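Local coordinates for protein TqaA (Penicillium aethiopicum, PDB 5DLK) that forms the condensation-like CT domain of a fungal nonribosomal peptide synthetase, binds phosphopantetheine and probably closes the peptide into a macrocycle, at residues E86-L91 against V157-V162; F190-A195 against T200-T205; S218-E221 against D226-F229; T268-V273 against N455-I460; W423-P428 against E434-A439. One frame throughout, in Å; residues are numbered along the deposited sequence.

Contact 1 (E86-L91 against V157-V162); sequences ETCQSL and VRFTLV
The ring of Phe159 takes Cys88 on one face and Leu91 at its edge. Cys88 CB sits almost exactly above the centre of that face, 3.8 Å from the centroid of the Phe159 ring and only 4° off the ring normal. This is a CH-pi contact. The sulfur extends from there over the CD2 side of the ring, with Cys88 SG 3.4 Å from Phe159 CD2. Its line to the centroid leans 30° from the normal, so the contact is a sulfur-aromatic one over the face, displaced from the middle. With SG anti to the carbonyl carbon (chi1 -61°), the sulfur stays over the ring on its CD2 side. At the far end of the ring, near its plane, Leu91 CD2 comes to 4.3 Å from Phe159 CZ. Cys88 and Leu91 are one helical turn apart and reach the same ring. The contact packs helix 81-94 against strand 158-163 of a mixed sheet, a helix-on-sheet layer of the condensation domain, which belongs to the CoA-dependent acyltransferase clan. The CA atoms of Cys88 and Phe159 are 7.3 Å apart, and the ring fills the space between the backbones. No hydrogen bond crosses between 86-91 and 157-162. Without the ring, as with an alanine in place of Phe159, Cys88 CB and SG would probably lose the aromatic face beneath them, and Leu91 CD2 its neighbour at the ring edge. The ring also touches Val92 of the same helix, Ile174 of the neighbouring strand 169-177 and Val119. The backbone of Phe159 is hydrogen-bonded to the backbone of Arg122.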
# COMPACT_ATOMS: atom_id res chain seq x y z
N GLU A 86 11.83 22.71 -10.60
CA GLU A 86 11.05 23.46 -9.62
C GLU A 86 9.73 22.77 -9.27
O GLU A 86 9.16 23.00 -8.20
CB GLU A 86 10.75 24.87 -10.13
CG GLU A 86 11.99 25.67 -10.47
CD GLU A 86 11.72 26.77 -11.49
OE1 GLU A 86 10.55 27.16 -11.65
OE2 GLU A 86 12.69 27.23 -12.13
N THR A 87 9.25 21.93 -10.17
CA THR A 87 8.01 21.19 -9.92
C THR A 87 8.23 20.14 -8.81
O THR A 87 7.36 19.94 -7.96
CB THR A 87 7.50 20.52 -11.20
OG1 THR A 87 7.22 21.53 -12.18
CG2 THR A 87 6.23 19.71 -10.94
N CYS A 88 9.40 19.51 -8.82
CA CYS A 88 9.79 18.62 -7.72
C CYS A 88 9.74 19.35 -6.38
O CYS A 88 9.22 18.83 -5.38
CB CYS A 88 11.20 18.06 -7.96
SG CYS A 88 11.38 17.07 -9.47
N GLN A 89 10.28 20.57 -6.34
CA GLN A 89 10.26 21.35 -5.12
C GLN A 89 8.81 21.63 -4.70
O GLN A 89 8.44 21.44 -3.54
CB GLN A 89 11.02 22.66 -5.29
CG GLN A 89 10.97 23.56 -4.08
CD GLN A 89 11.80 23.05 -2.92
OE1 GLN A 89 13.00 22.81 -3.05
NE2 GLN A 89 11.14 22.87 -1.76
N SER A 90 7.99 22.06 -5.66
CA SER A 90 6.63 22.47 -5.35
C SER A 90 5.76 21.28 -4.94
O SER A 90 4.85 21.42 -4.11
CB SER A 90 5.99 23.19 -6.54
OG SER A 90 6.65 24.42 -6.78
N LEU A 91 6.03 20.12 -5.52
CA LEU A 91 5.31 18.91 -5.15
C LEU A 91 5.56 18.56 -3.68
O LEU A 91 4.61 18.27 -2.93
CB LEU A 91 5.70 17.74 -6.05
CG LEU A 91 4.86 16.48 -5.85
CD1 LEU A 91 3.44 16.66 -6.37
CD2 LEU A 91 5.54 15.29 -6.52
N VAL A 157 11.89 10.19 0.03
CA VAL A 157 11.43 10.78 -1.22
C VAL A 157 12.52 11.70 -1.79
O VAL A 157 12.95 12.67 -1.15
CB VAL A 157 10.11 11.54 -1.06
CG1 VAL A 157 9.82 12.44 -2.26
CG2 VAL A 157 8.94 10.53 -0.88
N ARG A 158 12.99 11.36 -2.98
CA ARG A 158 14.06 12.11 -3.63
C ARG A 158 14.01 11.88 -5.13
O ARG A 158 13.49 10.86 -5.60
CB ARG A 158 15.42 11.73 -3.05
CG ARG A 158 15.74 10.24 -3.06
CD ARG A 158 17.05 9.99 -2.30
NE ARG A 158 16.93 10.51 -0.94
CZ ARG A 158 17.94 10.97 -0.20
NH1 ARG A 158 19.18 11.02 -0.68
NH2 ARG A 158 17.68 11.40 1.04
N PHE A 159 14.54 12.84 -5.88
CA PHE A 159 14.33 12.91 -7.32
C PHE A 159 15.64 12.83 -8.07
O PHE A 159 16.66 13.32 -7.60
CB PHE A 159 13.63 14.21 -7.72
CG PHE A 159 12.30 14.42 -7.06
CD1 PHE A 159 12.21 14.93 -5.78
CD2 PHE A 159 11.13 14.12 -7.75
CE1 PHE A 159 10.96 15.14 -5.17
CE2 PHE A 159 9.88 14.31 -7.15
CZ PHE A 159 9.80 14.82 -5.86
N THR A 160 15.58 12.19 -9.24
CA THR A 160 16.75 12.03 -10.10
C THR A 160 16.35 12.45 -11.51
O THR A 160 15.26 12.15 -11.96
CB THR A 160 17.28 10.57 -10.12
OG1 THR A 160 17.61 10.15 -8.79
CG2 THR A 160 18.54 10.46 -10.98
N LEU A 161 17.24 13.14 -12.20
CA LEU A 161 16.97 13.60 -13.55
C LEU A 161 18.17 13.23 -14.41
O LEU A 161 19.27 13.73 -14.17
CB LEU A 161 16.74 15.11 -13.57
CG LEU A 161 16.13 15.76 -14.80
CD1 LEU A 161 14.86 15.04 -15.18
CD2 LEU A 161 15.84 17.22 -14.49
N VAL A 162 17.97 12.32 -15.36
CA VAL A 162 19.08 11.79 -16.16
C VAL A 162 18.87 12.17 -17.62
O VAL A 162 17.86 11.80 -18.22
CB VAL A 162 19.20 10.25 -16.01
CG1 VAL A 162 20.34 9.71 -16.85
CG2 VAL A 162 19.43 9.89 -14.55

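Contact 2 (F190-A195 against T200-T205); sequences FSDFAA and TPLPPT
Ala195 and Leu202 make the close apolar contact here, with Ala195 CB 3.6 Å from Leu202 CD2. The other methyl of Leu202 goes to Asp192, one turn earlier in the helix: Leu202 CD1 lies 3.8 Å from Asp192 CG. The two side chains meet at a slant, with one methyl against the carboxylate carbon. CG of Leu202 is anti to its carbonyl carbon (chi1 -69°), which directs the isobutyl group at the helix, CD2 mainly to Ala195 and CD1 to Asp192. Next to this patch the backbone closes: Thr200 N donates to Ala195 O at 2.7 Å, with an N-H...O angle of 160°. The donor is tilted slightly from the carbonyl plane. Thr200 CB adds a loose contact, 4.2 Å from Ala195 CB. Further out, Arg94 of helix 81-94 bonds to both segments. Arg94 NE forms a salt bridge with Asp192 OD2, and Arg94 NH1 a hydrogen bond with Pro203 O. His95 NE2 also bonds Asp192 OD2, so this buried carboxylate oxygen is well satisfied. The arrangement is a helix C-terminal end with its outgoing chain: a 6→1 type bond, from N-H of residue i+5 to C=O of residue i, closes the end of helix 186-197, and segment 200-205 turns back along the helix.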
# COMPACT_ATOMS: atom_id res chain seq x y z
N PHE A 190 1.09 12.00 -9.28
CA PHE A 190 1.46 12.22 -10.68
C PHE A 190 0.64 13.35 -11.31
O PHE A 190 1.19 14.17 -12.05
CB PHE A 190 1.29 10.94 -11.50
CG PHE A 190 2.14 9.79 -11.02
CD1 PHE A 190 3.42 10.01 -10.53
CD2 PHE A 190 1.65 8.49 -11.07
CE1 PHE A 190 4.21 8.94 -10.09
CE2 PHE A 190 2.42 7.42 -10.64
CZ PHE A 190 3.71 7.64 -10.15
N SER A 191 -0.66 13.40 -11.03
CA SER A 191 -1.51 14.45 -11.62
C SER A 191 -1.21 15.83 -11.02
O SER A 191 -1.24 16.83 -11.73
CB SER A 191 -3.00 14.10 -11.47
OG SER A 191 -3.42 14.10 -10.12
N ASP A 192 -0.89 15.89 -9.72
CA ASP A 192 -0.40 17.12 -9.10
C ASP A 192 0.93 17.58 -9.72
O ASP A 192 1.11 18.77 -9.97
CB ASP A 192 -0.23 16.95 -7.59
CG ASP A 192 -1.56 17.01 -6.84
OD1 ASP A 192 -2.63 16.95 -7.50
OD2 ASP A 192 -1.53 17.10 -5.59
N PHE A 193 1.85 16.64 -9.95
CA PHE A 193 3.12 16.98 -10.58
C PHE A 193 2.88 17.64 -11.94
O PHE A 193 3.38 18.73 -12.22
CB PHE A 193 4.02 15.75 -10.75
CG PHE A 193 5.42 16.07 -11.23
CD1 PHE A 193 5.67 16.32 -12.58
CD2 PHE A 193 6.48 16.10 -10.34
CE1 PHE A 193 6.95 16.62 -13.02
CE2 PHE A 193 7.77 16.39 -10.78
CZ PHE A 193 8.00 16.65 -12.12
N ALA A 194 2.10 16.97 -12.78
CA ALA A 194 1.81 17.48 -14.11
C ALA A 194 1.14 18.85 -14.05
O ALA A 194 1.52 19.76 -14.79
CB ALA A 194 0.96 16.50 -14.87
N ALA A 195 0.17 18.99 -13.16
CA ALA A 195 -0.55 20.25 -13.01
C ALA A 195 0.37 21.39 -12.59
O ALA A 195 0.23 22.52 -13.07
CB ALA A 195 -1.70 20.09 -12.00
N THR A 200 -1.12 24.76 -13.78
CA THR A 200 -2.53 24.74 -13.43
C THR A 200 -2.65 24.84 -11.91
O THR A 200 -2.07 24.03 -11.19
CB THR A 200 -3.24 23.47 -13.92
OG1 THR A 200 -2.96 23.28 -15.31
CG2 THR A 200 -4.74 23.57 -13.70
N PRO A 201 -3.37 25.85 -11.41
CA PRO A 201 -3.64 25.93 -9.97
C PRO A 201 -4.35 24.67 -9.43
O PRO A 201 -5.12 24.03 -10.14
CB PRO A 201 -4.54 27.16 -9.85
CG PRO A 201 -4.05 28.05 -10.96
CD PRO A 201 -3.73 27.11 -12.10
N LEU A 202 -4.05 24.33 -8.18
CA LEU A 202 -4.62 23.15 -7.55
C LEU A 202 -5.39 23.53 -6.30
O LEU A 202 -4.98 24.44 -5.57
CB LEU A 202 -3.53 22.14 -7.20
CG LEU A 202 -2.82 21.43 -8.35
CD1 LEU A 202 -1.63 20.66 -7.83
CD2 LEU A 202 -3.78 20.50 -9.07
N PRO A 203 -6.49 22.82 -6.03
CA PRO A 203 -7.25 23.09 -4.79
C PRO A 203 -6.42 22.71 -3.58
O PRO A 203 -5.60 21.80 -3.68
CB PRO A 203 -8.48 22.19 -4.93
CG PRO A 203 -8.04 21.09 -5.83
CD PRO A 203 -7.06 21.70 -6.79
N PRO A 204 -6.61 23.41 -2.45
CA PRO A 204 -5.93 22.96 -1.23
C PRO A 204 -6.31 21.51 -0.89
O PRO A 204 -7.34 21.01 -1.33
CB PRO A 204 -6.41 23.95 -0.16
CG PRO A 204 -7.57 24.69 -0.78
CD PRO A 204 -7.33 24.68 -2.25
N THR A 205 -5.45 20.85 -0.13
CA THR A 205 -5.65 19.44 0.20
C THR A 205 -5.24 19.20 1.64
O THR A 205 -4.60 20.06 2.27
CB THR A 205 -4.83 18.53 -0.74
OG1 THR A 205 -5.17 17.15 -0.50
CG2 THR A 205 -3.34 18.74 -0.50

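Contact 3 (S218-E221 against D226-F229); sequences SARE and DPTF
Asp226 reaches from the start of a helix to the backbone of Arg220. Its CB rests against the arginine side chain, 4.0 Å from Arg220 CG. The carboxylate carbon comes next, also beside Arg220 CG. Then the two oxygens part. Asp226 OD2 accepts from Arg220 N at 3.0 Å, and the N-H comes from above the carboxylate plane, 61° out of it. Water 2 donates to OD2 as well and links it to Arg220 O. Asp226 OD1 accepts from Thr228 N at 3.0 Å, on its anti side, with the donor 28° out of the carboxylate plane. Water 1 gives OD1 a second bond, 2.6 Å from Asp226 OD1, and carries the link on to Ser218 O. Asp226 thus stands at the N-cap of helix 227-235, and the same carboxylate ties that cap to the loop after helix 208-218. CG is anti to the backbone N (chi1 -161°), which sends the carboxylate across to the loop. The side chain is buried, and its four bonds, together with the helix N terminus, would favour the charged form. Replacing Asp226 by an alanine is likely to leave Thr228 N without its cap, Arg220 N without its acceptor and the loop less firmly held. Arg220 bends at chi2 and runs over Pro227. Its guanidinium has Pro227 CD 3.8 Å above one face, toward the rim, while Arg220 NH1 is 3.8 Å from Pro227 CG. The charged groups do not pair: Arg220 NE stays 5.5 Å from Asp226 OD1. Along the helix, Thr228 OG1 is hydrogen-bonded to His363 ND1.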
# COMPACT_ATOMS: atom_id res chain seq x y z
N SER A 218 -11.84 10.70 16.49
CA SER A 218 -13.08 9.92 16.43
C SER A 218 -13.07 8.76 17.44
O SER A 218 -14.11 8.15 17.70
CB SER A 218 -13.32 9.39 15.01
OG SER A 218 -12.34 8.44 14.64
N ALA A 219 -11.92 8.49 18.03
CA ALA A 219 -11.81 7.44 19.04
C ALA A 219 -12.32 7.93 20.38
O ALA A 219 -12.11 9.10 20.74
CB ALA A 219 -10.36 6.96 19.18
N ARG A 220 -12.99 7.05 21.13
CA ARG A 220 -13.40 7.38 22.50
C ARG A 220 -12.25 7.15 23.46
O ARG A 220 -11.44 6.25 23.27
CB ARG A 220 -14.60 6.54 22.94
CG ARG A 220 -15.74 6.48 21.96
CD ARG A 220 -16.47 7.79 21.84
NE ARG A 220 -17.72 7.62 21.08
CZ ARG A 220 -18.86 7.18 21.60
NH1 ARG A 220 -19.94 7.06 20.83
NH2 ARG A 220 -18.94 6.87 22.89
N GLU A 221 -12.18 7.97 24.51
CA GLU A 221 -11.15 7.86 25.52
C GLU A 221 -11.23 6.52 26.23
O GLU A 221 -10.21 5.90 26.53
CB GLU A 221 -11.27 9.01 26.53
CG GLU A 221 -11.84 10.29 25.93
CD GLU A 221 -11.05 11.53 26.32
OE1 GLU A 221 -10.17 11.43 27.20
OE2 GLU A 221 -11.32 12.61 25.74
N ASP A 226 -16.06 2.56 22.83
CA ASP A 226 -15.81 2.90 21.43
C ASP A 226 -16.58 1.96 20.52
O ASP A 226 -16.34 0.76 20.56
CB ASP A 226 -14.32 2.84 21.12
CG ASP A 226 -13.96 3.60 19.87
OD1 ASP A 226 -14.73 3.51 18.88
OD2 ASP A 226 -12.90 4.28 19.87
N PRO A 227 -17.49 2.51 19.71
CA PRO A 227 -18.31 1.67 18.83
C PRO A 227 -17.45 0.83 17.89
O PRO A 227 -17.89 -0.24 17.48
CB PRO A 227 -19.13 2.68 18.03
CG PRO A 227 -19.14 3.93 18.88
CD PRO A 227 -17.82 3.94 19.58
N THR A 228 -16.27 1.31 17.55
CA THR A 228 -15.44 0.55 16.62
C THR A 228 -14.87 -0.70 17.29
O THR A 228 -14.86 -1.79 16.70
CB THR A 228 -14.35 1.44 16.03
OG1 THR A 228 -14.96 2.29 15.06
CG2 THR A 228 -13.30 0.59 15.32
N PHE A 229 -14.42 -0.59 18.53
CA PHE A 229 -13.93 -1.77 19.21
C PHE A 229 -15.07 -2.65 19.72
O PHE A 229 -14.90 -3.87 19.89
CB PHE A 229 -12.96 -1.38 20.32
CG PHE A 229 -11.70 -0.75 19.77
CD1 PHE A 229 -10.89 -1.48 18.91
CD2 PHE A 229 -11.37 0.56 20.06
CE1 PHE A 229 -9.73 -0.91 18.36
CE2 PHE A 229 -10.23 1.13 19.53
CZ PHE A 229 -9.41 0.40 18.68
O HOH W 1 -15.06 5.55 17.37
O HOH W 2 -10.95 4.07 21.74

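Contact 4 (T268-V273 against N455-I460); sequences TFKGIV and NISAII
Strand 268-272 and helix 455-460 run nearly parallel where Ile272 and Lys270 meet the helix. Their axes come within 8.9 Å, with 17° between their N-to-C directions. The nearest CA atoms are those of Ile272 and Ser457. Ile272 grips the helix with two branches. Its CG2 lies 3.5 Å from Ser457 CB, and its CD1 lies 3.7 Å from Ile460 CG2. CG1 of Ile272 sits between the backbone N and the carbonyl carbon (chi1 58°), which carries CD1 over to Ile460, and the two isoleucines cross at about a right angle. Ser457 was modelled in two conformers. In the one described, OG bonds back to Ala453 O and Asn454 O, Lys270 CG passes 3.4 Å from Ser457 OG, and water 3 joins that oxygen to Lys270 NZ. The Lys270 contact and the water bridge are tied to this conformer and so are doubtful. Ile460 also touches Ala290 of helix 283-299. Strand 433-440 precedes helix 446-465 in the chain and pairs antiparallel with strand 265-272. Its Val435 touches Ser457 and Ile460. The result is a helix packed across edge strand 265-272 and its neighbour 433-440, a helix-on-sheet layer of the condensation domain.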
# COMPACT_ATOMS: atom_id res chain seq x y z
N THR A 268 4.59 -15.44 -7.95
CA THR A 268 4.03 -16.49 -8.81
C THR A 268 2.71 -15.99 -9.40
O THR A 268 1.88 -15.44 -8.68
CB THR A 268 3.84 -17.80 -8.02
OG1 THR A 268 5.11 -18.19 -7.46
CG2 THR A 268 3.30 -18.91 -8.92
N PHE A 269 2.54 -16.16 -10.71
CA PHE A 269 1.41 -15.53 -11.40
C PHE A 269 0.55 -16.55 -12.10
O PHE A 269 1.06 -17.52 -12.65
CB PHE A 269 1.91 -14.51 -12.44
CG PHE A 269 2.86 -13.48 -11.89
CD1 PHE A 269 2.37 -12.32 -11.30
CD2 PHE A 269 4.23 -13.64 -11.98
CE1 PHE A 269 3.24 -11.36 -10.79
CE2 PHE A 269 5.10 -12.68 -11.47
CZ PHE A 269 4.60 -11.54 -10.88
N LYS A 270 -0.76 -16.32 -12.11
CA LYS A 270 -1.69 -17.14 -12.90
C LYS A 270 -2.78 -16.24 -13.46
O LYS A 270 -3.50 -15.58 -12.71
CB LYS A 270 -2.29 -18.27 -12.05
CG LYS A 270 -3.27 -19.20 -12.79
CD LYS A 270 -2.63 -19.79 -14.04
CE LYS A 270 -3.18 -21.18 -14.38
NZ LYS A 270 -4.54 -21.12 -14.94
N GLY A 271 -2.91 -16.20 -14.78
CA GLY A 271 -3.97 -15.40 -15.37
C GLY A 271 -5.17 -16.23 -15.77
O GLY A 271 -5.03 -17.35 -16.26
N ILE A 272 -6.36 -15.67 -15.56
CA ILE A 272 -7.60 -16.32 -15.99
C ILE A 272 -8.45 -15.35 -16.77
O ILE A 272 -8.24 -14.16 -16.70
CB ILE A 272 -8.43 -16.85 -14.79
CG1 ILE A 272 -8.77 -15.71 -13.82
CG2 ILE A 272 -7.68 -17.93 -14.07
CD1 ILE A 272 -9.75 -16.16 -12.70
N VAL A 273 -9.40 -15.89 -17.53
CA VAL A 273 -10.41 -15.08 -18.19
C VAL A 273 -11.08 -14.19 -17.15
O VAL A 273 -11.41 -14.68 -16.08
CB VAL A 273 -11.46 -15.96 -18.87
CG1 VAL A 273 -12.55 -15.09 -19.49
CG2 VAL A 273 -10.78 -16.87 -19.90
N ASN A 455 -5.05 -23.14 -7.71
CA ASN A 455 -6.29 -23.51 -7.01
C ASN A 455 -7.23 -22.32 -6.82
O ASN A 455 -8.43 -22.40 -7.08
CB ASN A 455 -5.98 -24.10 -5.63
CG ASN A 455 -5.32 -25.46 -5.70
OD1 ASN A 455 -4.78 -25.93 -4.69
ND2 ASN A 455 -5.30 -26.09 -6.88
N ILE A 456 -6.67 -21.21 -6.32
CA ILE A 456 -7.46 -19.99 -6.11
C ILE A 456 -8.07 -19.53 -7.43
O ILE A 456 -9.26 -19.24 -7.49
CB ILE A 456 -6.59 -18.84 -5.53
CG1 ILE A 456 -6.06 -19.19 -4.13
CG2 ILE A 456 -7.40 -17.54 -5.46
CD1 ILE A 456 -7.15 -19.45 -3.08
N SER A 457 -7.27 -19.49 -8.49
CA SER A 457 -7.81 -19.06 -9.78
C SER A 457 -8.89 -20.03 -10.30
O SER A 457 -9.88 -19.58 -10.87
CB SER A 457 -6.69 -18.87 -10.81
OG SER A 457 -6.05 -20.10 -11.09
N ALA A 458 -8.71 -21.33 -10.07
CA ALA A 458 -9.70 -22.32 -10.51
C ALA A 458 -11.04 -22.13 -9.82
O ALA A 458 -12.10 -22.26 -10.43
CB ALA A 458 -9.18 -23.75 -10.26
N ILE A 459 -10.99 -21.86 -8.52
CA ILE A 459 -12.21 -21.61 -7.75
C ILE A 459 -12.90 -20.35 -8.22
O ILE A 459 -14.13 -20.34 -8.39
CB ILE A 459 -11.91 -21.51 -6.23
CG1 ILE A 459 -11.36 -22.85 -5.72
CG2 ILE A 459 -13.21 -21.15 -5.44
CD1 ILE A 459 -10.52 -22.69 -4.46
N ILE A 460 -12.14 -19.28 -8.45
CA ILE A 460 -12.73 -18.03 -8.95
C ILE A 460 -13.49 -18.29 -10.25
O ILE A 460 -14.64 -17.86 -10.43
CB ILE A 460 -11.65 -16.96 -9.19
CG1 ILE A 460 -11.06 -16.48 -7.84
CG2 ILE A 460 -12.25 -15.77 -9.94
CD1 ILE A 460 -9.80 -15.58 -8.00
O HOH W 3 -7.17 -21.57 -13.30

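Contact 5 (W423-P428 against E434-A439); sequences WIFTEP and EVQVCA. With EDO (1,2-ethanediol), chain F.
Trp423 and Cys438 start the ladder of a beta hairpin, strands 422-428 and 433-440 of the mixed six-stranded sheet. The backbone bonds come in three antiparallel hydrogen-bonded pairs: Trp423 with Cys438, Phe425 with Gln436, and Glu427 with Glu434. The shortest, Gln436 N to Phe425 O, is 2.7 Å and runs nearly straight down the carbonyl. CA-H...O contacts run from residues of the non-hydrogen-bonded pairs to neighbouring carbonyls, such as Thr426 CA to Glu434 O at 3.2 Å. Apolar contacts occupy both faces. Ile424, Thr426, Val435 and Val437 share one, where Thr426 CG2 and Val435 CG2 lie side by side and the valines also meet helix 446-465. On the other, Phe425 CE2 is 4.1 Å from Cys438 CB, at the ring edge. Cys438 O lies in the plane of the Trp423 ring, at its edge. Thr426 OG1, between the backbone N and the carbonyl carbon (chi1 45°), is hydrogen-bonded to His390 ND1. The side chain of Thr426 is about 8 Å from that of phosphopantetheine-binding Asn392. Glu427 OE1 and Glu434 OE2 are like charges 4.2 Å apart. Outside, His429 NE2 is hydrogen-bonded to Glu427 OE1 and Arg432 NE salt-bridged to Glu434 OE1. Gln436 NE2 donates to the anti lone pair of Glu434 OE2 at 2.8 Å. Water 4 donates to Glu427 OE2 and Gln436 OE1, which also takes a weak bond from O1 of 1,2-ethanediol, probably from the crystallisation liquor.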
# COMPACT_ATOMS: atom_id res chain seq x y z
N TRP A 423 1.09 -13.29 0.68
CA TRP A 423 0.21 -12.33 0.02
C TRP A 423 -0.43 -12.92 -1.22
O TRP A 423 0.24 -13.60 -2.01
CB TRP A 423 1.00 -11.07 -0.41
CG TRP A 423 1.63 -10.34 0.71
CD1 TRP A 423 2.81 -10.63 1.33
CD2 TRP A 423 1.11 -9.16 1.35
NE1 TRP A 423 3.06 -9.69 2.32
CE2 TRP A 423 2.02 -8.80 2.36
CE3 TRP A 423 -0.05 -8.40 1.18
CZ2 TRP A 423 1.83 -7.68 3.19
CZ3 TRP A 423 -0.24 -7.28 2.00
CH2 TRP A 423 0.69 -6.95 2.99
N ILE A 424 -1.73 -12.66 -1.40
CA ILE A 424 -2.38 -12.94 -2.67
C ILE A 424 -2.89 -11.63 -3.23
O ILE A 424 -3.77 -11.02 -2.65
CB ILE A 424 -3.57 -13.91 -2.52
CG1 ILE A 424 -3.08 -15.28 -2.03
CG2 ILE A 424 -4.29 -14.05 -3.89
CD1 ILE A 424 -4.20 -16.28 -1.73
N PHE A 425 -2.30 -11.18 -4.33
CA PHE A 425 -2.78 -9.98 -5.01
C PHE A 425 -3.58 -10.39 -6.24
O PHE A 425 -3.21 -11.36 -6.91
CB PHE A 425 -1.64 -9.07 -5.45
CG PHE A 425 -0.73 -8.61 -4.34
CD1 PHE A 425 -1.05 -7.50 -3.58
CD2 PHE A 425 0.46 -9.28 -4.07
CE1 PHE A 425 -0.19 -7.06 -2.55
CE2 PHE A 425 1.32 -8.84 -3.07
CZ PHE A 425 0.99 -7.74 -2.31
N THR A 426 -4.62 -9.64 -6.57
CA THR A 426 -5.35 -9.90 -7.83
C THR A 426 -5.46 -8.60 -8.61
O THR A 426 -5.86 -7.58 -8.06
CB THR A 426 -6.76 -10.49 -7.59
OG1 THR A 426 -7.42 -9.77 -6.54
CG2 THR A 426 -6.67 -11.95 -7.21
N GLU A 427 -5.05 -8.62 -9.88
CA GLU A 427 -5.07 -7.43 -10.72
C GLU A 427 -6.05 -7.64 -11.86
O GLU A 427 -5.87 -8.57 -12.66
CB GLU A 427 -3.68 -7.13 -11.30
CG GLU A 427 -2.73 -6.50 -10.32
CD GLU A 427 -1.44 -6.05 -10.97
OE1 GLU A 427 -1.20 -6.40 -12.14
OE2 GLU A 427 -0.67 -5.34 -10.30
N PRO A 428 -7.09 -6.80 -11.93
CA PRO A 428 -8.16 -6.93 -12.92
C PRO A 428 -7.84 -6.21 -14.22
O PRO A 428 -8.35 -5.11 -14.43
CB PRO A 428 -9.36 -6.30 -12.22
CG PRO A 428 -8.75 -5.24 -11.36
CD PRO A 428 -7.38 -5.75 -10.94
N GLU A 434 -5.34 -11.36 -13.08
CA GLU A 434 -4.09 -12.00 -12.72
C GLU A 434 -4.01 -12.27 -11.23
O GLU A 434 -4.08 -11.34 -10.43
CB GLU A 434 -2.91 -11.15 -13.17
CG GLU A 434 -1.60 -11.88 -13.10
CD GLU A 434 -0.50 -11.11 -13.78
OE1 GLU A 434 -0.33 -11.27 -15.01
OE2 GLU A 434 0.16 -10.31 -13.09
N VAL A 435 -3.91 -13.54 -10.86
CA VAL A 435 -3.73 -13.93 -9.47
C VAL A 435 -2.23 -13.99 -9.22
O VAL A 435 -1.50 -14.70 -9.92
CB VAL A 435 -4.43 -15.28 -9.16
CG1 VAL A 435 -4.15 -15.76 -7.74
CG2 VAL A 435 -5.94 -15.18 -9.45
N GLN A 436 -1.76 -13.24 -8.23
CA GLN A 436 -0.34 -13.18 -7.92
C GLN A 436 -0.11 -13.65 -6.50
O GLN A 436 -0.77 -13.16 -5.58
CB GLN A 436 0.18 -11.75 -8.09
CG GLN A 436 -0.29 -11.08 -9.38
CD GLN A 436 0.07 -9.61 -9.44
OE1 GLN A 436 0.31 -8.98 -8.41
NE2 GLN A 436 0.13 -9.05 -10.64
N VAL A 437 0.81 -14.58 -6.31
CA VAL A 437 1.18 -14.99 -4.96
C VAL A 437 2.58 -14.47 -4.68
O VAL A 437 3.49 -14.62 -5.52
CB VAL A 437 1.14 -16.52 -4.80
CG1 VAL A 437 1.69 -16.92 -3.43
CG2 VAL A 437 -0.28 -17.06 -5.03
N CYS A 438 2.76 -13.85 -3.51
CA CYS A 438 4.07 -13.35 -3.11
C CYS A 438 4.40 -13.81 -1.70
O CYS A 438 3.67 -13.51 -0.73
CB CYS A 438 4.12 -11.82 -3.17
SG CYS A 438 5.79 -11.16 -2.83
N ALA A 439 5.49 -14.56 -1.57
CA ALA A 439 5.89 -15.08 -0.28
C ALA A 439 7.34 -15.50 -0.33
O ALA A 439 7.85 -15.87 -1.39
CB ALA A 439 5.01 -16.28 0.13
C1 EDO F . 4.47 -7.86 -10.01
O1 EDO F . 3.13 -7.59 -9.59
C2 EDO F . 5.46 -7.10 -9.13
O2 EDO F . 6.69 -7.83 -9.05
O HOH W 4 -0.24 -6.40 -7.73

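In the fold
From the N terminus, contact 1 closes first, a loop of 65 residues that sets helix 81-94 on the mixed sheet holding strand 158-163. Contact 2 follows in series and closes a short turn after helix 186-197. The two touch, since Leu91 CD1 packs on Asp192 CB and Cys88 SG on Phe193 CE2. Contact 3 then closes the link between helices 208-218 and 227-235, well away from the rest. Contact 4 spans the longest loop, from strand 265-272 to helix 446-465. Contact 5 is nested inside it. Strands 265-272 and 433-440 are neighbours, so contacts 4 and 5 belong to one sheet. No contacts cross.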